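PDB 5VXT: catechol 1,2-dioxygenase from Burkholderia ambifaria, which probably cleaves the aromatic ring of catechol between its two hydroxyl-bearing carbons, using molecular oxygen and a bound iron(III) ion. Local coordinates for residues P147-L157 and Y295-P306. Sequence-based numbering, arbitrary orientation.
Sequences PLVIHGTVTGL and YQDIEFNFVLTP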
ATOM      1  N   PRO B 147      16.957  -2.373  36.478  1.00 46.76           N
ATOM      2  CA  PRO B 147      18.088  -2.904  35.705  1.00 44.93           C
ATOM      3  C   PRO B 147      17.892  -4.371  35.348  1.00 43.56           C
ATOM      4  O   PRO B 147      17.349  -5.156  36.130  1.00 44.06           O
ATOM      5  CB  PRO B 147      19.285  -2.709  36.644  1.00 46.69           C
ATOM      6  CG  PRO B 147      18.682  -2.717  38.015  1.00 54.88           C
ATOM      7  CD  PRO B 147      17.318  -2.090  37.880  1.00 47.54           C
ATOM      8  N   LEU B 148      18.361  -4.734  34.154  1.00 42.36           N
ATOM      9  CA  LEU B 148      18.232  -6.082  33.617  1.00 41.06           C
ATOM     10  C   LEU B 148      19.563  -6.515  33.021  1.00 49.16           C
ATOM     11  O   LEU B 148      20.151  -5.779  32.218  1.00 42.32           O
ATOM     12  CB  LEU B 148      17.133  -6.144  32.541  1.00 39.49           C
ATOM     13  CG  LEU B 148      17.017  -7.446  31.747  1.00 38.12           C
ATOM     14  CD1 LEU B 148      16.414  -8.556  32.580  1.00 38.17           C
ATOM     15  CD2 LEU B 148      16.192  -7.219  30.488  1.00 36.85           C
ATOM     16  N   VAL B 149      20.037  -7.701  33.403  1.00 45.43           N
ATOM     17  CA  VAL B 149      21.250  -8.282  32.828  1.00 40.99           C
ATOM     18  C   VAL B 149      20.854  -9.480  31.973  1.00 44.96           C
ATOM     19  O   VAL B 149      20.207 -10.415  32.461  1.00 48.42           O
ATOM     20  CB  VAL B 149      22.260  -8.697  33.907  1.00 42.42           C
ATOM     21  CG1 VAL B 149      23.393  -9.468  33.264  1.00 48.63           C
ATOM     22  CG2 VAL B 149      22.792  -7.475  34.612  1.00 43.99           C
ATOM     23  N   ILE B 150      21.235  -9.448  30.695  1.00 38.73           N
ATOM     24  CA  ILE B 150      21.047 -10.565  29.780  1.00 37.54           C
ATOM     25  C   ILE B 150      22.419 -11.119  29.442  1.00 40.94           C
ATOM     26  O   ILE B 150      23.304 -10.372  29.007  1.00 38.56           O
ATOM     27  CB  ILE B 150      20.311 -10.140  28.499  1.00 38.51           C
ATOM     28  CG1 ILE B 150      19.058  -9.334  28.842  1.00 36.07           C
ATOM     29  CG2 ILE B 150      19.967 -11.367  27.674  1.00 38.17           C
ATOM     30  CD1 ILE B 150      18.399  -8.701  27.616  1.00 35.05           C
ATOM     31  N   HIS B 151      22.603 -12.420  29.646  1.00 38.15           N
ATOM     32  CA  HIS B 151      23.911 -13.023  29.448  1.00 45.56           C
ATOM     33  C   HIS B 151      23.742 -14.444  28.946  1.00 37.82           C
ATOM     34  O   HIS B 151      22.757 -15.117  29.256  1.00 41.85           O
ATOM     35  CB  HIS B 151      24.730 -13.026  30.745  1.00 40.10           C
ATOM     36  CG  HIS B 151      24.109 -13.829  31.844  1.00 44.64           C
ATOM     37  ND1 HIS B 151      24.505 -15.116  32.145  1.00 46.79           N
ATOM     38  CD2 HIS B 151      23.120 -13.528  32.718  1.00 42.69           C
ATOM     39  CE1 HIS B 151      23.787 -15.570  33.157  1.00 48.80           C
ATOM     40  NE2 HIS B 151      22.942 -14.624  33.525  1.00 40.68           N
ATOM     41  N   GLY B 152      24.725 -14.900  28.187  1.00 40.25           N
ATOM     42  CA  GLY B 152      24.757 -16.289  27.797  1.00 40.69           C
ATOM     43  C   GLY B 152      25.946 -16.561  26.915  1.00 43.79           C
ATOM     44  O   GLY B 152      26.879 -15.760  26.836  1.00 38.86           O
ATOM     45  N   THR B 153      25.899 -17.704  26.244  1.00 37.58           N
ATOM     46  CA  THR B 153      26.949 -18.105  25.328  1.00 38.01           C
ATOM     47  C   THR B 153      26.374 -18.342  23.942  1.00 42.06           C
ATOM     48  O   THR B 153      25.225 -18.773  23.784  1.00 37.58           O
ATOM     49  CB  THR B 153      27.648 -19.378  25.791  1.00 48.02           C
ATOM     50  OG1 THR B 153      26.740 -20.478  25.659  1.00 53.39           O
ATOM     51  CG2 THR B 153      28.082 -19.251  27.238  1.00 43.74           C
ATOM     52  N   VAL B 154      27.196 -18.040  22.947  1.00 39.41           N
ATOM     53  CA  VAL B 154      26.933 -18.367  21.555  1.00 39.17           C
ATOM     54  C   VAL B 154      27.670 -19.660  21.249  1.00 39.05           C
ATOM     55  O   VAL B 154      28.904 -19.715  21.330  1.00 38.41           O
ATOM     56  CB  VAL B 154      27.391 -17.239  20.622  1.00 36.71           C
ATOM     57  CG1 VAL B 154      27.206 -17.645  19.154  1.00 36.18           C
ATOM     58  CG2 VAL B 154      26.657 -15.955  20.960  1.00 36.18           C
ATOM     59  N   THR B 155      26.918 -20.702  20.924  1.00 36.55           N
ATOM     60  CA  THR B 155      27.490 -21.980  20.538  1.00 37.15           C
ATOM     61  C   THR B 155      26.969 -22.390  19.169  1.00 42.12           C
ATOM     62  O   THR B 155      25.946 -21.890  18.693  1.00 39.98           O
ATOM     63  CB  THR B 155      27.152 -23.081  21.546  1.00 57.46           C
ATOM     64  OG1 THR B 155      27.428 -24.351  20.954  1.00 67.05           O
ATOM     65  CG2 THR B 155      25.691 -23.040  21.895  1.00 36.17           C
ATOM     66  N   GLY B 156      27.691 -23.321  18.541  1.00 41.71           N
ATOM     67  CA  GLY B 156      27.183 -24.021  17.384  1.00 41.29           C
ATOM     68  C   GLY B 156      26.353 -25.221  17.793  1.00 44.22           C
ATOM     69  O   GLY B 156      26.131 -25.491  18.974  1.00 37.92           O
ATOM     70  N   LEU B 157      25.899 -25.966  16.783  1.00 36.30           N
ATOM     71  CA  LEU B 157      25.093 -27.153  17.052  1.00 41.67           C
ATOM     72  C   LEU B 157      25.854 -28.219  17.836  1.00 46.44           C
ATOM     73  O   LEU B 157      25.225 -29.085  18.453  1.00 47.77           O
ATOM     74  CB  LEU B 157      24.582 -27.745  15.742  1.00 45.56           C
ATOM     75  CG  LEU B 157      23.423 -27.013  15.057  1.00 41.90           C
ATOM     76  CD1 LEU B 157      23.138 -27.651  13.724  1.00 42.62           C
ATOM     77  CD2 LEU B 157      22.174 -27.028  15.929  1.00 33.82           C
ATOM     78  N   TYR B 295      18.568  -6.630  40.912  1.00 48.96           N
ATOM     79  CA  TYR B 295      18.367  -6.579  39.471  1.00 47.15           C
ATOM     80  C   TYR B 295      17.831  -7.912  38.980  1.00 45.67           C
ATOM     81  O   TYR B 295      17.975  -8.947  39.635  1.00 51.11           O
ATOM     82  CB  TYR B 295      19.654  -6.221  38.718  1.00 49.71           C
ATOM     83  CG  TYR B 295      20.744  -7.268  38.769  1.00 49.38           C
ATOM     84  CD1 TYR B 295      20.885  -8.212  37.756  1.00 49.67           C
ATOM     85  CD2 TYR B 295      21.654  -7.297  39.823  1.00 48.87           C
ATOM     86  CE1 TYR B 295      21.890  -9.165  37.798  1.00 53.94           C
ATOM     87  CE2 TYR B 295      22.661  -8.241  39.874  1.00 54.93           C
ATOM     88  CZ  TYR B 295      22.778  -9.174  38.866  1.00 51.86           C
ATOM     89  OH  TYR B 295      23.789 -10.108  38.929  1.00 49.41           O
ATOM     90  N   GLN B 296      17.202  -7.869  37.809  1.00 44.10           N
ATOM     91  CA  GLN B 296      16.675  -9.059  37.162  1.00 44.57           C
ATOM     92  C   GLN B 296      17.686  -9.576  36.148  1.00 46.71           C
ATOM     93  O   GLN B 296      18.383  -8.796  35.494  1.00 44.17           O
ATOM     94  CB  GLN B 296      15.329  -8.767  36.492  1.00 44.17           C
ATOM     95  CG  GLN B 296      14.195  -8.707  37.507  1.00 45.59           C
ATOM     96  CD  GLN B 296      12.897  -8.188  36.934  1.00 48.40           C
ATOM     97  OE1 GLN B 296      12.831  -7.071  36.418  1.00 54.96           O
ATOM     98  NE2 GLN B 296      11.847  -8.993  37.031  1.00 45.73           N
ATOM     99  N   ASP B 297      17.759 -10.896  36.029  1.00 41.23           N
ATOM    100  CA  ASP B 297      18.817 -11.569  35.293  1.00 44.15           C
ATOM    101  C   ASP B 297      18.194 -12.619  34.389  1.00 39.31           C
ATOM    102  O   ASP B 297      17.352 -13.403  34.835  1.00 41.23           O
ATOM    103  CB  ASP B 297      19.813 -12.201  36.274  1.00 42.02           C
ATOM    104  CG  ASP B 297      20.995 -12.834  35.587  1.00 47.15           C
ATOM    105  OD1 ASP B 297      21.006 -14.074  35.426  1.00 47.71           O
ATOM    106  OD2 ASP B 297      21.918 -12.085  35.207  1.00 48.79           O
ATOM    107  N   ILE B 298      18.571 -12.616  33.113  1.00 38.33           N
ATOM    108  CA  ILE B 298      18.090 -13.618  32.172  1.00 37.07           C
ATOM    109  C   ILE B 298      19.285 -14.303  31.542  1.00 39.00           C
ATOM    110  O   ILE B 298      20.090 -13.652  30.864  1.00 37.02           O
ATOM    111  CB  ILE B 298      17.192 -13.014  31.081  1.00 35.89           C
ATOM    112  CG1 ILE B 298      15.985 -12.312  31.697  1.00 39.50           C
ATOM    113  CG2 ILE B 298      16.752 -14.108  30.136  1.00 34.77           C
ATOM    114  CD1 ILE B 298      14.989 -11.818  30.673  1.00 42.56           C
ATOM    115  N   GLU B 299      19.386 -15.615  31.736  1.00 37.02           N
ATOM    116  CA  GLU B 299      20.388 -16.414  31.041  1.00 40.53           C
ATOM    117  C   GLU B 299      19.767 -16.941  29.753  1.00 39.46           C
ATOM    118  O   GLU B 299      18.725 -17.604  29.778  1.00 37.50           O
ATOM    119  CB  GLU B 299      20.911 -17.560  31.912  1.00 37.79           C
ATOM    120  CG  GLU B 299      21.866 -18.483  31.159  1.00 42.13           C
ATOM    121  CD  GLU B 299      22.612 -19.459  32.055  1.00 51.52           C
ATOM    122  OE1 GLU B 299      22.669 -19.230  33.282  1.00 49.43           O
ATOM    123  OE2 GLU B 299      23.146 -20.456  31.523  1.00 53.57           O
ATOM    124  N   PHE B 300      20.385 -16.622  28.625  1.00 35.20           N
ATOM    125  CA  PHE B 300      19.857 -17.070  27.346  1.00 34.08           C
ATOM    126  C   PHE B 300      21.014 -17.336  26.403  1.00 40.18           C
ATOM    127  O   PHE B 300      21.794 -16.429  26.097  1.00 41.16           O
ATOM    128  CB  PHE B 300      18.906 -16.041  26.750  1.00 41.91           C
ATOM    129  CG  PHE B 300      18.093 -16.576  25.620  1.00 36.13           C
ATOM    130  CD1 PHE B 300      16.972 -17.354  25.861  1.00 32.65           C
ATOM    131  CD2 PHE B 300      18.458 -16.321  24.312  1.00 36.43           C
ATOM    132  CE1 PHE B 300      16.214 -17.847  24.816  1.00 36.67           C
ATOM    133  CE2 PHE B 300      17.708 -16.821  23.269  1.00 30.77           C
ATOM    134  CZ  PHE B 300      16.591 -17.587  23.524  1.00 31.67           C
ATOM    135  N   ASN B 301      21.113 -18.572  25.946  1.00 34.02           N
ATOM    136  CA  ASN B 301      22.162 -18.980  25.030  1.00 34.24           C
ATOM    137  C   ASN B 301      21.618 -18.990  23.611  1.00 33.24           C
ATOM    138  O   ASN B 301      20.424 -19.203  23.385  1.00 36.39           O
ATOM    139  CB  ASN B 301      22.689 -20.358  25.398  1.00 34.87           C
ATOM    140  CG  ASN B 301      23.256 -20.391  26.799  1.00 35.96           C
ATOM    141  OD1 ASN B 301      23.924 -19.447  27.232  1.00 36.59           O
ATOM    142  ND2 ASN B 301      22.975 -21.464  27.525  1.00 37.58           N
ATOM    143  N   PHE B 302      22.506 -18.746  22.653  1.00 36.82           N
ATOM    144  CA  PHE B 302      22.155 -18.800  21.241  1.00 36.38           C
ATOM    145  C   PHE B 302      22.847 -20.007  20.631  1.00 38.98           C
ATOM    146  O   PHE B 302      24.079 -20.099  20.669  1.00 41.36           O
ATOM    147  CB  PHE B 302      22.561 -17.519  20.515  1.00 36.24           C
ATOM    148  CG  PHE B 302      21.908 -16.281  21.050  1.00 32.39           C
ATOM    149  CD1 PHE B 302      20.631 -15.919  20.644  1.00 31.39           C
ATOM    150  CD2 PHE B 302      22.577 -15.454  21.933  1.00 33.22           C
ATOM    151  CE1 PHE B 302      20.038 -14.768  21.124  1.00 39.28           C
ATOM    152  CE2 PHE B 302      21.985 -14.308  22.417  1.00 35.99           C
ATOM    153  CZ  PHE B 302      20.720 -13.961  22.010  1.00 36.78           C
ATOM    154  N   VAL B 303      22.064 -20.939  20.101  1.00 32.55           N
ATOM    155  CA  VAL B 303      22.593 -22.096  19.388  1.00 41.32           C
ATOM    156  C   VAL B 303      22.376 -21.835  17.905  1.00 32.46           C
ATOM    157  O   VAL B 303      21.234 -21.760  17.443  1.00 31.74           O
ATOM    158  CB  VAL B 303      21.928 -23.407  19.826  1.00 37.64           C
ATOM    159  CG1 VAL B 303      22.467 -24.564  19.003  1.00 33.46           C
ATOM    160  CG2 VAL B 303      22.173 -23.670  21.317  1.00 37.90           C
ATOM    161  N   LEU B 304      23.470 -21.691  17.166  1.00 33.13           N
ATOM    162  CA  LEU B 304      23.451 -21.313  15.761  1.00 36.06           C
ATOM    163  C   LEU B 304      23.450 -22.552  14.870  1.00 39.46           C
ATOM    164  O   LEU B 304      23.835 -23.647  15.289  1.00 36.40           O
ATOM    165  CB  LEU B 304      24.674 -20.449  15.436  1.00 34.31           C
ATOM    166  CG  LEU B 304      25.032 -19.269  16.341  1.00 33.90           C
ATOM    167  CD1 LEU B 304      26.162 -18.473  15.708  1.00 34.76           C
ATOM    168  CD2 LEU B 304      23.824 -18.365  16.581  1.00 36.26           C
ATOM    169  N   THR B 305      23.044 -22.362  13.613  1.00 35.05           N
ATOM    170  CA  THR B 305      23.142 -23.400  12.597  1.00 33.16           C
ATOM    171  C   THR B 305      24.252 -23.074  11.600  1.00 42.05           C
ATOM    172  O   THR B 305      24.605 -21.906  11.407  1.00 34.03           O
ATOM    173  CB  THR B 305      21.812 -23.585  11.852  1.00 32.27           C
ATOM    174  OG1 THR B 305      21.378 -22.329  11.320  1.00 33.77           O
ATOM    175  CG2 THR B 305      20.757 -24.126  12.803  1.00 47.65           C
ATOM    176  N   PRO B 306      24.833 -24.083  10.954  1.00 37.17           N
ATOM    177  CA  PRO B 306      25.965 -23.829  10.058  1.00 43.14           C
ATOM    178  C   PRO B 306      25.530 -23.452   8.651  1.00 35.80           C
ATOM    179  O   PRO B 306      24.460 -23.832   8.170  1.00 35.23           O
ATOM    180  CB  PRO B 306      26.686 -25.182  10.045  1.00 41.07           C
ATOM    181  CG  PRO B 306      25.567 -26.156  10.149  1.00 41.54           C
ATOM    182  CD  PRO B 306      24.541 -25.526  11.052  1.00 37.41           C
TER
HETATM  183  O   HOH W   1      14.958  -4.816  37.327  1.00 46.96           O
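Asn301 OD1 takes the backbone N-H of Thr153 at 2.8 Å (Thr153 N to Asn301 OD1), the donor tilted out of the amide plane, and Thr153 OG1 adds a weak second bond to the same oxygen. With CG beside its own backbone N (chi1 -60°), Asn301 lies alongside Thr153, and its amide oxygen stands in for a main-chain acceptor where the parallel pairing of 147-155 with 295-303 is interrupted. At this break Gly152 and Thr153 lie opposite Phe300 and Asn301, two residues on each strand, whereas Phe300 O turns to Tyr204 OH. Regular pairing runs on both flanks: Ile298 N meets Val149 O at 2.8 Å before the break, and Thr155 N meets Phe302 O at 2.9 Å after it.

His151 reaches diagonally across to the neighbouring strand, where its NE2 bonds Asp297 OD1 at 2.8 Å (155° at the hydrogen), two residues before its own pair partner Glu299. The carboxylate oxygen lies in the ring plane and is met on its syn side, with ring and carboxylate turned 33° apart. Glu299 CA sits over one face of the imidazole, a CH-pi contact 4.1 Å from its centroid. Asp297 and Glu299 may favour a protonated imidazole, an effect that Lys282, in a long, weak ion pair with Asp297, would partly offset. On the side of the sheet that carries His151 and Asp297, Val149 CG2 abuts Tyr295 CE1 at 3.7 Å.

On the other side of the sheet, Leu148 CD1 meets Ile298 CG1, and Val154 CG1 packs on Leu304 CD1 at 3.7 Å. Ile150, Ile298, Phe302 and Leu304 pack against strands 238-244 and 251-256 of the second sheet, in the core of the beta-sandwich, where Phe302 meets Phe241 edge-to-face. Strand 203-209 flanks 147-155 and strand 280-282 flanks 295-303, both antiparallel.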